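Local coordinates for protein photosystem II stability/assembly factor HCF136, chloroplastic (PDB 5OJ3) that is probably essential for photosystem II biogenesis, being required to assemble an early intermediate that includes D2 and cytochrome b559, at residues N172-I183 with P212-A223; S274-A285 with I317-I328. All coordinates share one frame; numbering follows the deposited sequence.

Interaction 1: residues N172-I183 with P212-A223; sequences NVSFSGDEAWVI and PLLVTALGPNCA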
loop_
_atom_site.group_PDB
_atom_site.type_symbol
_atom_site.label_atom_id
_atom_site.label_comp_id
_atom_site.label_asym_id
_atom_site.label_seq_id
_atom_site.Cartn_x
_atom_site.Cartn_y
_atom_site.Cartn_z
ATOM N N ASN A 172 -7.453 2.638 -5.342
ATOM C CA ASN A 172 -6.114 3.017 -5.773
ATOM C C ASN A 172 -6.128 3.424 -7.241
ATOM O O ASN A 172 -7.088 3.176 -7.975
ATOM C CB ASN A 172 -5.104 1.886 -5.540
ATOM C CG ASN A 172 -5.637 0.529 -5.947
ATOM O OD1 ASN A 172 -6.529 -0.023 -5.300
ATOM N ND2 ASN A 172 -5.088 -0.021 -7.023
ATOM N N VAL A 173 -5.023 4.049 -7.652
ATOM C CA VAL A 173 -4.769 4.437 -9.033
ATOM C C VAL A 173 -3.314 4.097 -9.338
ATOM O O VAL A 173 -2.455 4.125 -8.452
ATOM C CB VAL A 173 -5.065 5.938 -9.277
ATOM C CG1 VAL A 173 -4.071 6.818 -8.529
ATOM C CG2 VAL A 173 -5.061 6.258 -10.766
ATOM N N SER A 174 -3.038 3.758 -10.598
ATOM C CA SER A 174 -1.709 3.278 -10.964
ATOM C C SER A 174 -1.413 3.603 -12.422
ATOM O O SER A 174 -2.236 3.324 -13.298
ATOM C CB SER A 174 -1.591 1.768 -10.723
ATOM O OG SER A 174 -0.325 1.284 -11.132
ATOM N N PHE A 175 -0.230 4.166 -12.674
ATOM C CA PHE A 175 0.176 4.629 -13.993
ATOM C C PHE A 175 1.295 3.769 -14.570
ATOM O O PHE A 175 2.163 3.274 -13.847
ATOM C CB PHE A 175 0.662 6.083 -13.945
ATOM C CG PHE A 175 -0.384 7.094 -14.316
ATOM C CD1 PHE A 175 -0.627 7.406 -15.644
ATOM C CD2 PHE A 175 -1.104 7.753 -13.335
ATOM C CE1 PHE A 175 -1.582 8.346 -15.987
ATOM C CE2 PHE A 175 -2.060 8.693 -13.670
ATOM C CZ PHE A 175 -2.299 8.991 -14.999
ATOM N N SER A 176 1.262 3.604 -15.892
ATOM C CA SER A 176 2.407 3.124 -16.661
ATOM C C SER A 176 2.416 3.878 -17.980
ATOM O O SER A 176 1.457 3.784 -18.752
ATOM C CB SER A 176 2.347 1.615 -16.908
ATOM O OG SER A 176 3.426 1.203 -17.726
ATOM N N GLY A 177 3.492 4.617 -18.237
ATOM C CA GLY A 177 3.523 5.495 -19.390
ATOM C C GLY A 177 2.556 6.644 -19.205
ATOM O O GLY A 177 2.805 7.554 -18.409
ATOM N N ASP A 178 1.449 6.614 -19.943
ATOM C CA ASP A 178 0.335 7.526 -19.722
ATOM C C ASP A 178 -0.956 6.767 -19.446
ATOM O O ASP A 178 -2.025 7.382 -19.341
ATOM C CB ASP A 178 0.169 8.460 -20.925
ATOM C CG ASP A 178 -0.487 9.773 -20.556
ATOM O OD1 ASP A 178 0.015 10.455 -19.638
ATOM O OD2 ASP A 178 -1.498 10.129 -21.195
ATOM N N GLU A 179 -0.875 5.445 -19.318
ATOM C CA GLU A 179 -2.022 4.589 -19.060
ATOM C C GLU A 179 -2.231 4.461 -17.555
ATOM O O GLU A 179 -1.294 4.142 -16.819
ATOM C CB GLU A 179 -1.781 3.216 -19.689
ATOM C CG GLU A 179 -3.010 2.366 -19.943
ATOM C CD GLU A 179 -2.686 1.163 -20.812
ATOM O OE1 GLU A 179 -1.489 0.946 -21.100
ATOM O OE2 GLU A 179 -3.619 0.433 -21.203
ATOM N N ALA A 180 -3.458 4.709 -17.101
ATOM C CA ALA A 180 -3.789 4.686 -15.683
ATOM C C ALA A 180 -4.899 3.680 -15.418
ATOM O O ALA A 180 -5.816 3.532 -16.229
ATOM C CB ALA A 180 -4.220 6.069 -15.191
ATOM N N TRP A 181 -4.814 2.997 -14.277
ATOM C CA TRP A 181 -5.813 2.025 -13.851
ATOM C C TRP A 181 -6.331 2.410 -12.472
ATOM O O TRP A 181 -5.541 2.741 -11.581
ATOM C CB TRP A 181 -5.230 0.606 -13.800
ATOM C CG TRP A 181 -4.694 0.092 -15.106
ATOM C CD1 TRP A 181 -3.560 0.499 -15.743
ATOM C CD2 TRP A 181 -5.257 -0.951 -15.913
ATOM N NE1 TRP A 181 -3.386 -0.215 -16.905
ATOM C CE2 TRP A 181 -4.416 -1.111 -17.032
ATOM C CE3 TRP A 181 -6.393 -1.759 -15.803
ATOM C CZ2 TRP A 181 -4.673 -2.047 -18.033
ATOM C CZ3 TRP A 181 -6.648 -2.688 -16.800
ATOM C CH2 TRP A 181 -5.790 -2.823 -17.899
ATOM N N VAL A 182 -7.652 2.364 -12.298
ATOM C CA VAL A 182 -8.306 2.663 -11.028
ATOM C C VAL A 182 -9.219 1.500 -10.669
ATOM O O VAL A 182 -9.845 0.900 -11.549
ATOM C CB VAL A 182 -9.118 3.977 -11.092
ATOM C CG1 VAL A 182 -9.402 4.508 -9.694
ATOM C CG2 VAL A 182 -8.389 5.019 -11.914
ATOM N N ILE A 183 -9.288 1.171 -9.377
ATOM C CA ILE A 183 -10.250 0.196 -8.882
ATOM C C ILE A 183 -10.956 0.782 -7.666
ATOM O O ILE A 183 -10.471 1.716 -7.024
ATOM C CB ILE A 183 -9.613 -1.169 -8.528
ATOM C CG1 ILE A 183 -8.819 -1.090 -7.224
ATOM C CG2 ILE A 183 -8.739 -1.673 -9.666
ATOM C CD1 ILE A 183 -7.950 -2.303 -6.977
ATOM N N PRO A 212 -11.527 -6.588 -5.976
ATOM C CA PRO A 212 -10.225 -5.983 -6.292
ATOM C C PRO A 212 -9.661 -5.203 -5.114
ATOM O O PRO A 212 -10.358 -4.417 -4.469
ATOM C CB PRO A 212 -10.543 -5.065 -7.477
ATOM C CG PRO A 212 -11.724 -5.690 -8.117
ATOM C CD PRO A 212 -12.540 -6.270 -6.998
ATOM N N LEU A 213 -8.383 -5.438 -4.834
ATOM C CA LEU A 213 -7.690 -4.806 -3.723
ATOM C C LEU A 213 -6.484 -3.988 -4.149
ATOM O O LEU A 213 -6.200 -2.962 -3.526
ATOM C CB LEU A 213 -7.242 -5.868 -2.706
ATOM C CG LEU A 213 -6.689 -5.376 -1.369
ATOM C CD1 LEU A 213 -7.678 -4.439 -0.701
ATOM C CD2 LEU A 213 -6.377 -6.552 -0.465
ATOM N N LEU A 214 -5.777 -4.404 -5.197
ATOM C CA LEU A 214 -4.587 -3.694 -5.652
ATOM C C LEU A 214 -4.431 -3.920 -7.145
ATOM O O LEU A 214 -4.381 -5.067 -7.596
ATOM C CB LEU A 214 -3.341 -4.177 -4.905
ATOM C CG LEU A 214 -2.024 -3.465 -5.216
ATOM C CD1 LEU A 214 -2.100 -1.998 -4.819
ATOM C CD2 LEU A 214 -0.862 -4.156 -4.519
ATOM N N VAL A 215 -4.366 -2.833 -7.907
ATOM C CA VAL A 215 -4.015 -2.894 -9.319
ATOM C C VAL A 215 -2.665 -2.214 -9.493
ATOM O O VAL A 215 -2.316 -1.279 -8.761
ATOM C CB VAL A 215 -5.092 -2.257 -10.228
ATOM C CG1 VAL A 215 -4.943 -0.741 -10.285
ATOM C CG2 VAL A 215 -5.030 -2.857 -11.628
ATOM N N THR A 216 -1.887 -2.713 -10.449
ATOM C CA THR A 216 -0.544 -2.201 -10.703
ATOM C C THR A 216 -0.321 -2.184 -12.206
ATOM O O THR A 216 -0.387 -3.232 -12.855
ATOM C CB THR A 216 0.525 -3.056 -10.010
ATOM O OG1 THR A 216 0.044 -3.494 -8.732
ATOM C CG2 THR A 216 1.803 -2.255 -9.818
ATOM N N ALA A 217 -0.062 -1.001 -12.755
ATOM C CA ALA A 217 0.129 -0.856 -14.190
ATOM C C ALA A 217 1.525 -1.326 -14.580
ATOM O O ALA A 217 2.523 -0.876 -14.008
ATOM C CB ALA A 217 -0.088 0.597 -14.609
ATOM N N LEU A 218 1.590 -2.233 -15.558
ATOM C CA LEU A 218 2.835 -2.892 -15.929
ATOM C C LEU A 218 3.417 -2.422 -17.250
ATOM O O LEU A 218 4.599 -2.672 -17.509
ATOM C CB LEU A 218 2.629 -4.410 -16.021
ATOM C CG LEU A 218 2.127 -5.187 -14.804
ATOM C CD1 LEU A 218 2.481 -6.656 -14.964
ATOM C CD2 LEU A 218 2.711 -4.633 -13.513
ATOM N N GLY A 219 2.631 -1.755 -18.082
ATOM C CA GLY A 219 3.045 -1.409 -19.419
ATOM C C GLY A 219 1.839 -1.247 -20.314
ATOM O O GLY A 219 0.698 -1.182 -19.843
ATOM N N PRO A 220 2.065 -1.176 -21.624
ATOM C CA PRO A 220 0.945 -1.001 -22.561
ATOM C C PRO A 220 -0.065 -2.131 -22.437
ATOM O O PRO A 220 0.262 -3.307 -22.625
ATOM C CB PRO A 220 1.631 -0.998 -23.931
ATOM C CG PRO A 220 3.045 -0.600 -23.644
ATOM C CD PRO A 220 3.366 -1.201 -22.312
ATOM N N ASN A 221 -1.303 -1.764 -22.097
ATOM C CA ASN A 221 -2.432 -2.690 -22.003
ATOM C C ASN A 221 -2.179 -3.825 -21.013
ATOM O O ASN A 221 -2.796 -4.889 -21.114
ATOM C CB ASN A 221 -2.784 -3.264 -23.382
ATOM C CG ASN A 221 -2.789 -2.207 -24.471
ATOM O OD1 ASN A 221 -3.360 -1.129 -24.306
ATOM N ND2 ASN A 221 -2.140 -2.509 -25.592
ATOM N N CYS A 222 -1.291 -3.616 -20.042
ATOM C CA CYS A 222 -0.846 -4.670 -19.140
ATOM C C CYS A 222 -0.978 -4.198 -17.701
ATOM O O CYS A 222 -0.579 -3.075 -17.375
ATOM C CB CYS A 222 0.605 -5.064 -19.445
ATOM S SG CYS A 222 1.202 -6.527 -18.571
ATOM N N ALA A 223 -1.536 -5.052 -16.843
ATOM C CA ALA A 223 -1.740 -4.704 -15.443
ATOM C C ALA A 223 -1.973 -5.971 -14.632
ATOM O O ALA A 223 -2.532 -6.950 -15.133
ATOM C CB ALA A 223 -2.921 -3.743 -15.268
#
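W181 and I183 of one blade of this seven-bladed beta-propeller press on the first two strands of the next. Strand 212-219 runs almost parallel to strand 172-176 (7° between axes) and antiparallel to strand 179-183, the hairpin partner of 172-176. W181 can be followed outward. W181 CB rests 3.8 Å from V215 CG1. At the five-membered ring, W181 CD1 approaches A217 CB at 3.7 Å. Farther along the indole, A223 CB, from strand 222-227, sits over one face, 3.6 Å from the centroid of the six-membered ring, a CH-pi contact, while the carbonyl carbon of N221 lies at the ring edge near CZ2. I183 and V215 lie alongside, pointing opposite ways, with I183 CG2 3.7 Å from V215 CB. Near the 219-222 turn, the extended E179 chain (chi2 169°) brings its carboxylate to the backbone: N221 N donates to the syn lone pair of E179 OE1 at 2.9 Å, and OE2 forms a salt bridge with R191 of its own blade. With an alanine at E179, the N221 amide would probably be left without its acceptor and R191 without its carboxylate mate. Between the two first strands, A217 N donates a nearly straight bond (166°) to S174 OG at 2.8 Å.

Interaction 2: residues S274-A285 with I317-I328; sequences SVSRDVHGNYIA and IGFIQNDATKGI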
loop_
_atom_site.group_PDB
_atom_site.type_symbol
_atom_site.label_atom_id
_atom_site.label_comp_id
_atom_site.label_asym_id
_atom_site.label_seq_id
_atom_site.Cartn_x
_atom_site.Cartn_y
_atom_site.Cartn_z
ATOM N N SER A 274 -3.582 -5.022 3.526
ATOM C CA SER A 274 -2.312 -4.297 3.447
ATOM C C SER A 274 -1.354 -4.968 2.461
ATOM O O SER A 274 -0.227 -5.342 2.792
ATOM C CB SER A 274 -1.669 -4.169 4.831
ATOM O OG SER A 274 -0.343 -3.682 4.734
ATOM N N VAL A 275 -1.828 -5.104 1.236
ATOM C CA VAL A 275 -1.065 -5.753 0.181
ATOM C C VAL A 275 -0.328 -4.685 -0.606
ATOM O O VAL A 275 -0.894 -3.643 -0.958
ATOM C CB VAL A 275 -1.984 -6.580 -0.734
ATOM C CG1 VAL A 275 -1.161 -7.509 -1.625
ATOM C CG2 VAL A 275 -2.984 -7.350 0.094
ATOM N N SER A 276 0.940 -4.954 -0.889
ATOM C CA SER A 276 1.790 -4.044 -1.635
ATOM C C SER A 276 2.647 -4.867 -2.575
ATOM O O SER A 276 2.930 -6.041 -2.315
ATOM C CB SER A 276 2.669 -3.187 -0.720
ATOM O OG SER A 276 3.651 -3.976 -0.076
ATOM N N ARG A 277 3.068 -4.234 -3.664
ATOM C CA ARG A 277 3.886 -4.884 -4.671
ATOM C C ARG A 277 5.290 -4.299 -4.671
ATOM O O ARG A 277 5.480 -3.084 -4.547
ATOM C CB ARG A 277 3.271 -4.754 -6.071
ATOM C CG ARG A 277 3.944 -5.687 -7.063
ATOM C CD ARG A 277 3.124 -5.847 -8.314
ATOM N NE ARG A 277 3.889 -6.329 -9.446
ATOM C CZ ARG A 277 4.846 -5.663 -10.073
ATOM N NH1 ARG A 277 5.152 -4.424 -9.732
ATOM N NH2 ARG A 277 5.453 -6.233 -11.091
ATOM N N ASP A 278 6.263 -5.180 -4.834
ATOM C CA ASP A 278 7.673 -4.858 -4.798
ATOM C C ASP A 278 8.126 -4.354 -6.170
ATOM O O ASP A 278 7.407 -4.449 -7.170
ATOM C CB ASP A 278 8.439 -6.119 -4.374
ATOM C CG ASP A 278 9.933 -5.963 -4.423
ATOM O OD1 ASP A 278 10.523 -5.591 -3.393
ATOM O OD2 ASP A 278 10.521 -6.229 -5.492
ATOM N N VAL A 279 9.338 -3.798 -6.212
ATOM C CA VAL A 279 9.837 -3.234 -7.453
ATOM C C VAL A 279 10.170 -4.327 -8.458
ATOM O O VAL A 279 10.201 -4.067 -9.667
ATOM C CB VAL A 279 11.043 -2.325 -7.152
ATOM C CG1 VAL A 279 12.340 -3.119 -7.098
ATOM C CG2 VAL A 279 11.116 -1.197 -8.146
ATOM N N HIS A 280 10.418 -5.549 -7.991
ATOM C CA HIS A 280 10.661 -6.701 -8.850
ATOM C C HIS A 280 9.450 -7.621 -8.962
ATOM O O HIS A 280 9.589 -8.760 -9.420
ATOM C CB HIS A 280 11.881 -7.488 -8.356
ATOM C CG HIS A 280 13.095 -6.639 -8.133
ATOM N ND1 HIS A 280 13.549 -6.300 -6.877
ATOM C CD2 HIS A 280 13.947 -6.058 -9.011
ATOM C CE1 HIS A 280 14.634 -5.552 -6.991
ATOM N NE2 HIS A 280 14.891 -5.386 -8.275
ATOM N N GLY A 281 8.270 -7.154 -8.560
ATOM C CA GLY A 281 7.055 -7.931 -8.685
ATOM C C GLY A 281 6.738 -8.848 -7.527
ATOM O O GLY A 281 5.799 -9.646 -7.636
ATOM N N ASN A 282 7.477 -8.761 -6.425
ATOM C CA ASN A 282 7.142 -9.524 -5.233
ATOM C C ASN A 282 5.943 -8.893 -4.537
ATOM O O ASN A 282 5.760 -7.673 -4.552
ATOM C CB ASN A 282 8.323 -9.586 -4.264
ATOM C CG ASN A 282 9.507 -10.341 -4.829
ATOM O OD1 ASN A 282 9.379 -11.095 -5.789
ATOM N ND2 ASN A 282 10.673 -10.140 -4.229
ATOM N N TYR A 283 5.108 -9.739 -3.946
ATOM C CA TYR A 283 3.958 -9.281 -3.180
ATOM C C TYR A 283 4.135 -9.619 -1.706
ATOM O O TYR A 283 4.711 -10.651 -1.351
ATOM C CB TYR A 283 2.665 -9.923 -3.689
ATOM C CG TYR A 283 2.141 -9.368 -4.991
ATOM C CD1 TYR A 283 1.467 -8.157 -5.034
ATOM C CD2 TYR A 283 2.323 -10.060 -6.177
ATOM C CE1 TYR A 283 0.987 -7.654 -6.228
ATOM C CE2 TYR A 283 1.850 -9.567 -7.374
ATOM C CZ TYR A 283 1.173 -8.371 -7.395
ATOM O OH TYR A 283 0.701 -7.877 -8.593
ATOM N N ILE A 284 3.624 -8.741 -0.850
ATOM C CA ILE A 284 3.545 -9.010 0.579
ATOM C C ILE A 284 2.172 -8.567 1.059
ATOM O O ILE A 284 1.622 -7.567 0.580
ATOM C CB ILE A 284 4.669 -8.318 1.380
ATOM C CG1 ILE A 284 4.747 -8.901 2.791
ATOM C CG2 ILE A 284 4.446 -6.818 1.463
ATOM C CD1 ILE A 284 6.055 -8.630 3.485
ATOM N N ALA A 285 1.609 -9.325 1.991
ATOM C CA ALA A 285 0.252 -9.089 2.456
ATOM C C ALA A 285 0.131 -9.676 3.852
ATOM O O ALA A 285 1.060 -10.304 4.368
ATOM C CB ALA A 285 -0.778 -9.700 1.501
ATOM N N ILE A 317 2.242 -3.834 7.077
ATOM C CA ILE A 317 3.446 -4.473 6.564
ATOM C C ILE A 317 3.725 -3.967 5.152
ATOM O O ILE A 317 2.808 -3.565 4.424
ATOM C CB ILE A 317 3.315 -6.007 6.609
ATOM C CG1 ILE A 317 4.664 -6.680 6.345
ATOM C CG2 ILE A 317 2.253 -6.500 5.629
ATOM C CD1 ILE A 317 4.774 -8.090 6.896
ATOM N N GLY A 318 4.996 -3.975 4.764
ATOM C CA GLY A 318 5.401 -3.511 3.449
ATOM C C GLY A 318 6.894 -3.678 3.277
ATOM O O GLY A 318 7.597 -4.161 4.172
ATOM N N PHE A 319 7.377 -3.251 2.112
ATOM C CA PHE A 319 8.791 -3.342 1.776
ATOM C C PHE A 319 9.494 -2.012 2.023
ATOM O O PHE A 319 8.898 -0.941 1.880
ATOM C CB PHE A 319 8.991 -3.757 0.312
ATOM C CG PHE A 319 8.436 -5.116 -0.023
ATOM C CD1 PHE A 319 7.265 -5.258 -0.754
ATOM C CD2 PHE A 319 9.081 -6.257 0.430
ATOM C CE1 PHE A 319 6.768 -6.517 -1.056
ATOM C CE2 PHE A 319 8.587 -7.514 0.134
ATOM C CZ PHE A 319 7.430 -7.645 -0.607
ATOM N N ILE A 320 10.771 -2.091 2.396
ATOM C CA ILE A 320 11.575 -0.891 2.616
ATOM C C ILE A 320 11.873 -0.239 1.271
ATOM O O ILE A 320 12.550 -0.826 0.415
ATOM C CB ILE A 320 12.866 -1.220 3.377
ATOM C CG1 ILE A 320 12.580 -1.357 4.875
ATOM C CG2 ILE A 320 13.926 -0.151 3.142
ATOM C CD1 ILE A 320 13.550 -2.257 5.605
ATOM N N GLN A 321 11.375 0.988 1.094
ATOM C CA GLN A 321 11.390 1.714 -0.182
ATOM C C GLN A 321 11.175 0.770 -1.363
ATOM O O GLN A 321 11.939 0.736 -2.328
ATOM C CB GLN A 321 12.661 2.563 -0.336
ATOM C CG GLN A 321 13.982 1.950 0.101
ATOM C CD GLN A 321 15.122 2.952 0.043
ATOM O OE1 GLN A 321 15.012 3.998 -0.597
ATOM N NE2 GLN A 321 16.219 2.644 0.725
ATOM N N ASN A 322 10.094 -0.006 -1.255
ATOM C CA ASN A 322 9.538 -0.799 -2.353
ATOM C C ASN A 322 10.543 -1.786 -2.939
ATOM O O ASN A 322 10.539 -2.057 -4.138
ATOM C CB ASN A 322 8.988 0.110 -3.453
ATOM C CG ASN A 322 8.031 1.155 -2.918
ATOM O OD1 ASN A 322 7.276 0.899 -1.980
ATOM N ND2 ASN A 322 8.060 2.343 -3.510
ATOM N N ASP A 323 11.398 -2.356 -2.097
ATOM C CA ASP A 323 12.354 -3.349 -2.583
ATOM C C ASP A 323 12.610 -4.373 -1.490
ATOM O O ASP A 323 13.115 -4.031 -0.416
ATOM C CB ASP A 323 13.667 -2.719 -3.036
ATOM C CG ASP A 323 14.595 -3.729 -3.702
ATOM O OD1 ASP A 323 14.114 -4.817 -4.089
ATOM O OD2 ASP A 323 15.804 -3.445 -3.821
ATOM N N ALA A 324 12.260 -5.629 -1.774
ATOM C CA ALA A 324 12.463 -6.709 -0.819
ATOM C C ALA A 324 13.938 -7.008 -0.564
ATOM O O ALA A 324 14.253 -7.659 0.438
ATOM C CB ALA A 324 11.761 -7.976 -1.310
ATOM N N THR A 325 14.846 -6.554 -1.431
ATOM C CA THR A 325 16.270 -6.724 -1.177
ATOM C C THR A 325 16.810 -5.775 -0.118
ATOM O O THR A 325 17.958 -5.948 0.311
ATOM C CB THR A 325 17.072 -6.532 -2.472
ATOM O OG1 THR A 325 17.315 -5.133 -2.686
ATOM C CG2 THR A 325 16.325 -7.115 -3.667
ATOM N N LYS A 326 16.022 -4.790 0.314
ATOM C CA LYS A 326 16.400 -3.930 1.426
ATOM C C LYS A 326 15.660 -4.268 2.715
ATOM O O LYS A 326 16.064 -3.797 3.787
ATOM C CB LYS A 326 16.168 -2.450 1.060
ATOM C CG LYS A 326 16.436 -2.143 -0.420
ATOM C CD LYS A 326 16.051 -0.732 -0.838
ATOM C CE LYS A 326 16.820 -0.282 -2.093
ATOM N NZ LYS A 326 18.256 0.047 -1.914
ATOM N N GLY A 327 14.604 -5.075 2.639
ATOM C CA GLY A 327 14.002 -5.656 3.819
ATOM C C GLY A 327 12.517 -5.374 3.909
ATOM O O GLY A 327 11.915 -4.739 3.044
ATOM N N ILE A 328 11.927 -5.868 4.996
ATOM C CA ILE A 328 10.508 -5.726 5.294
ATOM C C ILE A 328 10.370 -4.926 6.580
ATOM O O ILE A 328 11.175 -5.085 7.504
ATOM C CB ILE A 328 9.814 -7.097 5.449
ATOM C CG1 ILE A 328 10.110 -8.000 4.251
ATOM C CG2 ILE A 328 8.321 -6.934 5.651
ATOM C CD1 ILE A 328 9.776 -9.457 4.498
#
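Strands 275-277 and 317-319 run side by side in the same direction, 3° between their short axes and 7.1 Å apart at closest approach, with S274 opposite I317 and S276 opposite G318. Strand 283-285, the hairpin partner of 275-277, is antiparallel to 317-319. At the start of the pair, I317 N makes a weak hydrogen bond to S274 OG, 3.5 Å long. I284 fills the space between the strands: its CD1 meets I317 CD1 at 3.7 Å, the two side chains crossing at about a right angle, and also I328 CG2 at 3.6 Å. The other branch, I284 CG2, lies 3.4 Å from F319 CE1. This apolar core joins neighbouring blades of the beta-propeller: I284 comes from strand 283-287, I317 and F319 from 314-319, and I328 from the strand that follows. The F319 ring takes D278 CB over one face, 4.1 Å from its centroid and 26° off the normal, a CH-pi contact. Beyond CB, the D278 carboxylate stands anti to its own amide nitrogen (chi1 174°) and extends toward the 322-324 loop. D278 OD2 accepts from H280 N at 2.6 Å, forming an Asx turn; the modelled approach of OD1 to A324 N is too short for its exact geometry to be trusted. From the same turn, V279 N donates to N322 O at 3.0 Å, coming from above the carbonyl plane. The H280 ring carries V279 CG1 over the centre of one face and has D323 OD1 near its plane at the edge, while D323 OD2 accepts a hydrogen bond from T325 OG1.

Interactions 1 and 2 come in series along the chain, their centres about 17 Å apart, and together involve four consecutive blades of the propeller. Interaction 1 joins the blades that begin with strands 169-176 and 212-219; interaction 2 joins those containing strands 275-277 and 314-319. The seam between these two pairs is where they meet directly: L213 CD2 packs 3.5 Å from V275 CG2, and T216 OG1 lies 3.9 Å from R277 CD. Strand 212-219 therefore has blade 169-202 against it within interaction 1, while L213 and T216 meet strand 275-277 of interaction 2, so blade-to-blade packing is continuous over four of the seven blades that surround the central pore.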